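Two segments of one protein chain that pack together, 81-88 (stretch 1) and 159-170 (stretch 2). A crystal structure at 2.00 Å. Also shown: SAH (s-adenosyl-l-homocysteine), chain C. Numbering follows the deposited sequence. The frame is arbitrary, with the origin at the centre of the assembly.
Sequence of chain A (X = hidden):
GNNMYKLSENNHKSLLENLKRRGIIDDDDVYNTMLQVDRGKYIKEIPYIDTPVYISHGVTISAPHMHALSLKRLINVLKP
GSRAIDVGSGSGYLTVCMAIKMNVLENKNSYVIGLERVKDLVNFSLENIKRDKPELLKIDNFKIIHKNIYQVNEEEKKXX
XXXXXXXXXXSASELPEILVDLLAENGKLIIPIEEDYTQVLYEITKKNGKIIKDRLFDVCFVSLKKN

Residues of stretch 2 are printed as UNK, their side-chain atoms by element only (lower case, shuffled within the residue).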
# COMPACT_ATOMS: atom_id res chain seq x y z
N GLY A 81 -4.85 -15.84 2.93
CA GLY A 81 -4.81 -16.86 1.90
C GLY A 81 -4.49 -16.23 0.58
O GLY A 81 -4.16 -16.92 -0.36
N SER A 82 -4.57 -14.90 0.52
CA SER A 82 -4.34 -14.19 -0.73
C SER A 82 -2.96 -13.58 -0.84
O SER A 82 -2.16 -13.66 0.10
CB SER A 82 -5.42 -13.13 -0.94
OG SER A 82 -6.56 -13.73 -1.55
N ARG A 83 -2.70 -12.97 -2.00
CA ARG A 83 -1.42 -12.36 -2.32
C ARG A 83 -1.62 -10.88 -2.66
O ARG A 83 -2.42 -10.54 -3.53
CB ARG A 83 -0.75 -13.08 -3.48
CG ARG A 83 -0.67 -14.60 -3.31
CD ARG A 83 0.16 -15.24 -4.41
NE ARG A 83 1.61 -15.13 -4.19
CZ ARG A 83 2.46 -14.59 -5.06
NH1 ARG A 83 2.02 -14.08 -6.22
NH2 ARG A 83 3.75 -14.56 -4.77
N ALA A 84 -0.88 -10.02 -1.95
CA ALA A 84 -0.94 -8.55 -2.11
C ALA A 84 0.45 -8.00 -2.40
O ALA A 84 1.47 -8.55 -1.97
CB ALA A 84 -1.50 -7.91 -0.84
N ILE A 85 0.51 -6.91 -3.17
CA ILE A 85 1.76 -6.21 -3.43
C ILE A 85 1.52 -4.71 -3.23
O ILE A 85 0.51 -4.16 -3.68
CB ILE A 85 2.39 -6.57 -4.83
CG1 ILE A 85 3.67 -5.77 -5.09
CG2 ILE A 85 1.36 -6.44 -6.00
CD1 ILE A 85 4.48 -6.32 -6.29
N ASP A 86 2.44 -4.09 -2.51
CA ASP A 86 2.39 -2.66 -2.23
C ASP A 86 3.50 -2.05 -3.04
O ASP A 86 4.70 -2.25 -2.74
CB ASP A 86 2.59 -2.39 -0.74
CG ASP A 86 2.46 -0.93 -0.36
OD1 ASP A 86 1.92 -0.13 -1.14
OD2 ASP A 86 2.89 -0.57 0.76
N VAL A 87 3.11 -1.34 -4.09
CA VAL A 87 4.07 -0.75 -4.99
C VAL A 87 4.37 0.69 -4.54
O VAL A 87 3.52 1.56 -4.63
CB VAL A 87 3.53 -0.71 -6.45
CG1 VAL A 87 4.57 -0.01 -7.39
CG2 VAL A 87 3.19 -2.14 -6.95
N GLY A 88 5.60 0.91 -4.06
CA GLY A 88 6.00 2.21 -3.53
C GLY A 88 5.76 2.17 -2.04
O GLY A 88 5.03 3.02 -1.49
N UNK A 159 8.10 -15.13 -11.79
CA UNK A 159 8.40 -15.53 -10.43
C UNK A 159 7.51 -14.90 -9.37
O UNK A 159 7.19 -15.53 -8.36
o UNK A 159 12.45 -14.45 -9.22
c UNK A 159 11.57 -14.77 -8.36
c UNK A 159 10.37 -15.60 -8.80
o UNK A 159 11.62 -14.43 -7.15
c UNK A 159 9.86 -15.19 -10.15
N UNK A 160 7.10 -13.64 -9.58
CA UNK A 160 6.22 -12.95 -8.64
C UNK A 160 4.83 -13.58 -8.59
O UNK A 160 4.16 -13.51 -7.58
c UNK A 160 6.07 -11.47 -9.03
c UNK A 160 7.09 -10.44 -8.54
c UNK A 160 6.95 -9.16 -9.33
c UNK A 160 6.94 -10.16 -7.04
N UNK A 161 4.41 -14.18 -9.70
CA UNK A 161 3.04 -14.68 -9.78
C UNK A 161 1.98 -13.61 -9.90
O UNK A 161 2.23 -12.51 -10.40
N UNK A 162 0.79 -13.94 -9.41
CA UNK A 162 -0.40 -13.13 -9.55
C UNK A 162 -0.87 -12.65 -8.19
O UNK A 162 -0.65 -13.32 -7.16
c UNK A 162 -2.22 -15.45 -12.12
c UNK A 162 -1.19 -14.42 -11.66
c UNK A 162 -1.17 -13.25 -12.60
c UNK A 162 -1.50 -13.94 -10.24
N UNK A 163 -1.52 -11.48 -8.18
CA UNK A 163 -1.88 -10.81 -6.93
C UNK A 163 -3.35 -10.45 -6.85
O UNK A 163 -3.92 -9.87 -7.76
c UNK A 163 3.09 -10.64 -5.82
c UNK A 163 2.16 -10.49 -4.78
c UNK A 163 2.68 -10.43 -7.13
c UNK A 163 1.36 -10.09 -7.40
c UNK A 163 0.44 -9.93 -6.38
c UNK A 163 0.85 -10.14 -5.06
c UNK A 163 -0.99 -9.58 -6.69
N UNK A 164 -3.95 -10.79 -5.73
CA UNK A 164 -5.35 -10.48 -5.50
C UNK A 164 -5.54 -8.99 -5.20
O UNK A 164 -6.62 -8.44 -5.44
c UNK A 164 -5.86 -11.35 -4.37
o UNK A 164 -6.22 -13.44 -5.48
o UNK A 164 -4.64 -13.37 -3.93
c UNK A 164 -5.56 -12.83 -4.60
N UNK A 165 -4.49 -8.35 -4.69
CA UNK A 165 -4.54 -6.93 -4.35
C UNK A 165 -3.24 -6.25 -4.71
O UNK A 165 -2.15 -6.71 -4.32
c UNK A 165 -4.84 -6.75 -2.88
N UNK A 166 -3.35 -5.17 -5.49
CA UNK A 166 -2.19 -4.36 -5.87
C UNK A 166 -2.42 -2.92 -5.47
O UNK A 166 -3.35 -2.28 -5.93
c UNK A 166 -0.50 -3.66 -7.66
c UNK A 166 -1.29 -6.13 -9.30
c UNK A 166 -1.79 -5.91 -7.87
c UNK A 166 -1.83 -4.44 -7.40
N UNK A 167 -1.59 -2.41 -4.60
CA UNK A 167 -1.71 -1.03 -4.21
C UNK A 167 -0.50 -0.30 -4.75
O UNK A 167 0.63 -0.77 -4.64
c UNK A 167 -2.71 1.48 -2.18
c UNK A 167 -0.82 2.41 -1.57
n UNK A 167 -0.58 1.15 -1.88
c UNK A 167 -1.80 -0.88 -2.71
n UNK A 167 -2.11 2.63 -1.74
c UNK A 167 -1.75 0.54 -2.26
N UNK A 168 -0.75 0.83 -5.38
CA UNK A 168 0.35 1.60 -5.89
C UNK A 168 0.26 2.97 -5.23
O UNK A 168 -0.72 3.67 -5.41
c UNK A 168 1.55 2.22 -7.97
c UNK A 168 0.27 1.70 -7.43
c UNK A 168 -0.08 0.33 -8.06
N UNK A 169 1.30 3.34 -4.49
CA UNK A 169 1.26 4.55 -3.66
C UNK A 169 1.94 5.75 -4.30
O UNK A 169 2.32 6.68 -3.60
N UNK A 170 2.06 5.72 -5.64
CA UNK A 170 2.69 6.76 -6.41
C UNK A 170 1.98 6.84 -7.75
O UNK A 170 1.46 5.84 -8.25
c UNK A 170 4.20 6.50 -6.58
N SAH C . 2.59 3.90 0.80
CA SAH C . 3.72 4.83 1.05
CB SAH C . 3.74 5.88 -0.04
CG SAH C . 5.11 6.53 -0.07
SD SAH C . 5.23 7.78 -1.35
C SAH C . 3.67 5.49 2.43
O SAH C . 2.60 5.94 2.85
OXT SAH C . 4.70 5.56 3.15
C5' SAH C . 5.44 6.65 -2.75
C4' SAH C . 6.70 5.79 -2.73
O4' SAH C . 6.83 5.25 -4.02
C3' SAH C . 8.02 6.50 -2.44
O3' SAH C . 8.61 5.91 -1.30
C2' SAH C . 8.85 6.30 -3.70
O2' SAH C . 10.22 6.10 -3.41
C1' SAH C . 8.21 5.05 -4.28
N9 SAH C . 8.35 4.89 -5.75
C8 SAH C . 8.30 5.88 -6.68
N7 SAH C . 8.41 5.30 -7.90
C5 SAH C . 8.56 3.97 -7.77
C6 SAH C . 8.75 2.93 -8.68
N6 SAH C . 8.82 3.13 -9.99
N1 SAH C . 8.85 1.64 -8.23
C2 SAH C . 8.79 1.38 -6.87
N3 SAH C . 8.62 2.42 -5.99
C4 SAH C . 8.51 3.70 -6.42

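Position 159 lies in a helix that begins earlier in the chain and carries three carbons in a row, the third bearing two oxygens: a carboxylate on a two-carbon arm, hence Glu159. It points away from stretch 1 and stays clear of it.

Position 160 has four carbons forked at the second, which identifies Leu160. Its carbonyl matters more here than its side chain: Arg83 NH1 donates to Leu160 O at 2.6 Å, and Arg83 NH2 adds a weak bond to Leu160 O at 3.0 Å.

Position 161 has no side-chain atoms and is Gly161. Its phi of 72° favours glycine, and an ideal CB here would fall 2.8 Å from Arg83 NH1, a clash.

Position 162 again has four carbons forked at the second, so it is Leu162. The side chain points away, while the backbone takes part: Arg83 NH1 to Leu162 O is 2.9 Å, with an angle of 154° at the hydrogen.

Position 163 shows one carbon followed by a six-carbon ring without oxygen, hence Phe163. The guanidinium covers one ring face off-centre, with Arg83 CZ 4.5 Å from the ring centroid and 29° off the normal. Ile85 CG2 covers the opposite face, 3.9 Å from the centroid and 20° off the normal.

Position 164 has two carbons, the second carrying two oxygens. One oxygen lies 2.8 Å from Arg83 N, as suits a carboxylate receiving an amide proton. This is Asp164, and the acceptor is OD2, with an angle of 164°. The backbone turns a corner here, and Asp164 N gives Arg83 O a weak bond of 2.7 Å at 128°.

Position 165 has a single carbon: Ala165. Its CB lies 4.1 Å from Ala84 CB, on the same face of the sheet.

Position 166 has four carbons forked at the first, with one arm two carbons long, so it is Ile166. Its CG1 is 3.7 Å from Ile85 CG2, and its CG2 is 4.1 Å from Val87 CG2.

Position 167 has one carbon and a five-membered ring of three carbons and two nitrogens, the signature of His167. ND1 donates to Asp86 OD1 at 2.9 Å and 161°, with the acceptor near the ring plane; NE2 is bonded elsewhere in the structure.

Position 168 has one carbon carrying two others: Val168. Its CG1 meets Val87 CG1 at 3.8 Å.

Position 169 lacks side-chain atoms and is Gly169; an ideal CB would be crowded by SAH N at 3.2 Å. Position 170 has one carbon: Ala170.

The contact is a parallel strand pairing, with axes 8° apart. Its backbone ladder runs from Ala165 N to Arg83 O (3.2 Å), through Ile85 N to Ala165 O (2.9 Å), His167 N to Ile85 O (2.9 Å) and Val87 N to His167 O (2.6 Å), to Gly169 N to Val87 O (2.8 Å). Ile85, Val87, Ile166 and Val168 share one face. Arg83, starting its own strand, binds the carbonyls of Leu160 and Leu162, which precede the paired strand of stretch 2.

Stretch 2, residues 159-170: ELGLFDAIHVGA
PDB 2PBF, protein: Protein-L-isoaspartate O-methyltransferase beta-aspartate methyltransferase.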